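Local coordinates for putative uncharacterized protein (Lodderomyces elongisporus, PDB 4IVF), which binds two glutathione molecules per subunit and, as a member of the glutathione S-transferase superfamily, probably acts as a glutathione-dependent transferase, at residues F[176-181]-F[202-207]. Residues are numbered along the deposited sequence; the frame is centred on the assembly and turned at random.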
loop_
_atom_site.group_PDB
_atom_site.type_symbol
_atom_site.label_atom_id
_atom_site.label_comp_id
_atom_site.label_asym_id
_atom_site.label_seq_id
_atom_site.Cartn_x
_atom_site.Cartn_y
_atom_site.Cartn_z
ATOM N N VAL F 176 -8.792 -10.381 -1.359
ATOM C CA VAL F 176 -8.668 -9.009 -1.845
ATOM C C VAL F 176 -7.332 -8.831 -2.568
ATOM O O VAL F 176 -7.192 -7.963 -3.421
ATOM C CB VAL F 176 -8.801 -7.954 -0.702
ATOM C CG1 VAL F 176 -10.232 -7.885 -0.178
ATOM C CG2 VAL F 176 -7.836 -8.253 0.434
ATOM N N ALA F 177 -6.349 -9.656 -2.228
ATOM C CA ALA F 177 -5.054 -9.539 -2.879
ATOM C C ALA F 177 -5.179 -9.870 -4.369
ATOM O O ALA F 177 -4.637 -9.165 -5.212
ATOM C CB ALA F 177 -4.017 -10.422 -2.196
ATOM N N ASP F 178 -5.917 -10.924 -4.694
ATOM C CA ASP F 178 -6.162 -11.266 -6.095
ATOM C C ASP F 178 -6.958 -10.166 -6.801
ATOM O O ASP F 178 -6.647 -9.775 -7.924
ATOM C CB ASP F 178 -6.919 -12.592 -6.208
ATOM C CG ASP F 178 -6.212 -13.731 -5.504
ATOM O OD1 ASP F 178 -6.407 -13.897 -4.283
ATOM O OD2 ASP F 178 -5.456 -14.461 -6.172
ATOM N N PHE F 179 -8.000 -9.673 -6.151
ATOM C CA PHE F 179 -8.834 -8.675 -6.799
ATOM C C PHE F 179 -8.091 -7.368 -7.011
ATOM O O PHE F 179 -8.282 -6.708 -8.022
ATOM C CB PHE F 179 -10.156 -8.515 -6.060
ATOM C CG PHE F 179 -11.005 -9.753 -6.108
ATOM C CD1 PHE F 179 -11.504 -10.210 -7.318
ATOM C CD2 PHE F 179 -11.269 -10.482 -4.960
ATOM C CE1 PHE F 179 -12.273 -11.359 -7.387
ATOM C CE2 PHE F 179 -12.029 -11.629 -5.013
ATOM C CZ PHE F 179 -12.536 -12.077 -6.238
ATOM N N ALA F 180 -7.207 -7.028 -6.082
ATOM C CA ALA F 180 -6.325 -5.870 -6.230
ATOM C C ALA F 180 -5.425 -5.993 -7.450
ATOM O O ALA F 180 -5.328 -5.061 -8.255
ATOM C CB ALA F 180 -5.478 -5.669 -4.970
ATOM N N LEU F 181 -4.750 -7.133 -7.577
ATOM C CA LEU F 181 -3.836 -7.348 -8.696
ATOM C C LEU F 181 -4.590 -7.314 -10.035
ATOM O O LEU F 181 -4.108 -6.775 -11.040
ATOM C CB LEU F 181 -3.083 -8.680 -8.527
ATOM C CG LEU F 181 -2.103 -8.999 -9.665
ATOM C CD1 LEU F 181 -1.003 -7.959 -9.729
ATOM C CD2 LEU F 181 -1.519 -10.398 -9.535
ATOM N N GLY F 202 -1.301 -16.224 -16.255
ATOM C CA GLY F 202 -2.185 -16.377 -17.394
ATOM C C GLY F 202 -3.425 -17.200 -17.103
ATOM O O GLY F 202 -4.510 -16.839 -17.527
ATOM N N LYS F 203 -3.275 -18.313 -16.386
ATOM C CA LYS F 203 -4.420 -19.163 -16.039
ATOM C C LYS F 203 -5.285 -18.511 -14.965
ATOM O O LYS F 203 -6.519 -18.542 -15.024
ATOM C CB LYS F 203 -3.946 -20.535 -15.540
ATOM C CG LYS F 203 -3.323 -21.435 -16.586
ATOM C CD LYS F 203 -2.566 -22.584 -15.917
ATOM C CE LYS F 203 -2.390 -23.779 -16.847
ATOM N NZ LYS F 203 -2.990 -25.050 -16.297
ATOM N N TRP F 204 -4.614 -17.947 -13.969
ATOM C CA TRP F 204 -5.253 -17.209 -12.892
ATOM C C TRP F 204 -6.075 -16.052 -13.478
ATOM O O TRP F 204 -7.257 -15.876 -13.147
ATOM C CB TRP F 204 -4.164 -16.708 -11.936
ATOM C CG TRP F 204 -4.555 -15.617 -10.972
ATOM C CD1 TRP F 204 -5.026 -15.775 -9.707
ATOM C CD2 TRP F 204 -4.453 -14.204 -11.189
ATOM N NE1 TRP F 204 -5.245 -14.550 -9.125
ATOM C CE2 TRP F 204 -4.907 -13.569 -10.017
ATOM C CE3 TRP F 204 -4.037 -13.412 -12.273
ATOM C CZ2 TRP F 204 -4.957 -12.177 -9.888
ATOM C CZ3 TRP F 204 -4.101 -12.027 -12.146
ATOM C CH2 TRP F 204 -4.547 -11.428 -10.961
ATOM N N TYR F 205 -5.456 -15.293 -14.377
ATOM C CA TYR F 205 -6.141 -14.191 -15.053
ATOM C C TYR F 205 -7.353 -14.673 -15.858
ATOM O O TYR F 205 -8.454 -14.126 -15.733
ATOM C CB TYR F 205 -5.160 -13.437 -15.962
ATOM C CG TYR F 205 -5.748 -12.191 -16.614
ATOM C CD1 TYR F 205 -5.989 -11.041 -15.872
ATOM C CD2 TYR F 205 -6.052 -12.168 -17.964
ATOM C CE1 TYR F 205 -6.520 -9.905 -16.454
ATOM C CE2 TYR F 205 -6.570 -11.041 -18.554
ATOM C CZ TYR F 205 -6.813 -9.910 -17.789
ATOM O OH TYR F 205 -7.339 -8.786 -18.373
ATOM N N ASP F 206 -7.148 -15.701 -16.676
ATOM C CA ASP F 206 -8.224 -16.241 -17.509
ATOM C C ASP F 206 -9.386 -16.752 -16.655
ATOM O O ASP F 206 -10.557 -16.612 -17.030
ATOM C CB ASP F 206 -7.722 -17.367 -18.437
ATOM C CG ASP F 206 -6.701 -16.885 -19.466
ATOM O OD1 ASP F 206 -6.664 -15.669 -19.768
ATOM O OD2 ASP F 206 -5.932 -17.737 -19.978
ATOM N N SER F 207 -9.056 -17.358 -15.518
ATOM C CA SER F 207 -10.076 -17.870 -14.604
ATOM C C SER F 207 -10.945 -16.756 -14.017
ATOM O O SER F 207 -12.171 -16.889 -13.930
ATOM C CB SER F 207 -9.428 -18.672 -13.479
ATOM O OG SER F 207 -9.010 -19.934 -13.956
#
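The indole of Trp-204 meets Asp-178 at its edge: CB of the aspartate lies in the ring plane, 3.9 Å from NE1, while OD2 is tilted 17° out of it. Leu-181 comes obliquely to the six-membered ring, its CD2 3.5 Å from CH2. Trp-204 NE1 donates to Asp-178 OD2 at 3.0 Å, with an N-H...O angle of 153°. The acceptor offers its anti lone pair, and the carboxylate is turned well away from coplanarity with the ring. With CG of Trp-204 anti to the backbone N (chi1 164°), the ring reaches across to helix 176-185, and CZ2 comes to 3.5 Å from the backbone O of Asp-178. The other carboxylate oxygen, OD1, accepts from Thr-175 N, consistent with the N-capping box of this GST helix, and OD2 also takes a bond from Leu-169 N. Leu-158 of helix 137-159 packs on the tryptophan. Asp-178 thus ties the start of helix 176-185, the preceding loop and helix 199-209 together inside the all-helical C-terminal domain. Three N-H groups share one buried carboxylate, probably favouring its ionised form; the indole N-H is satisfied, which, with Leu-181 against the six-membered ring, limits the indole's rotation.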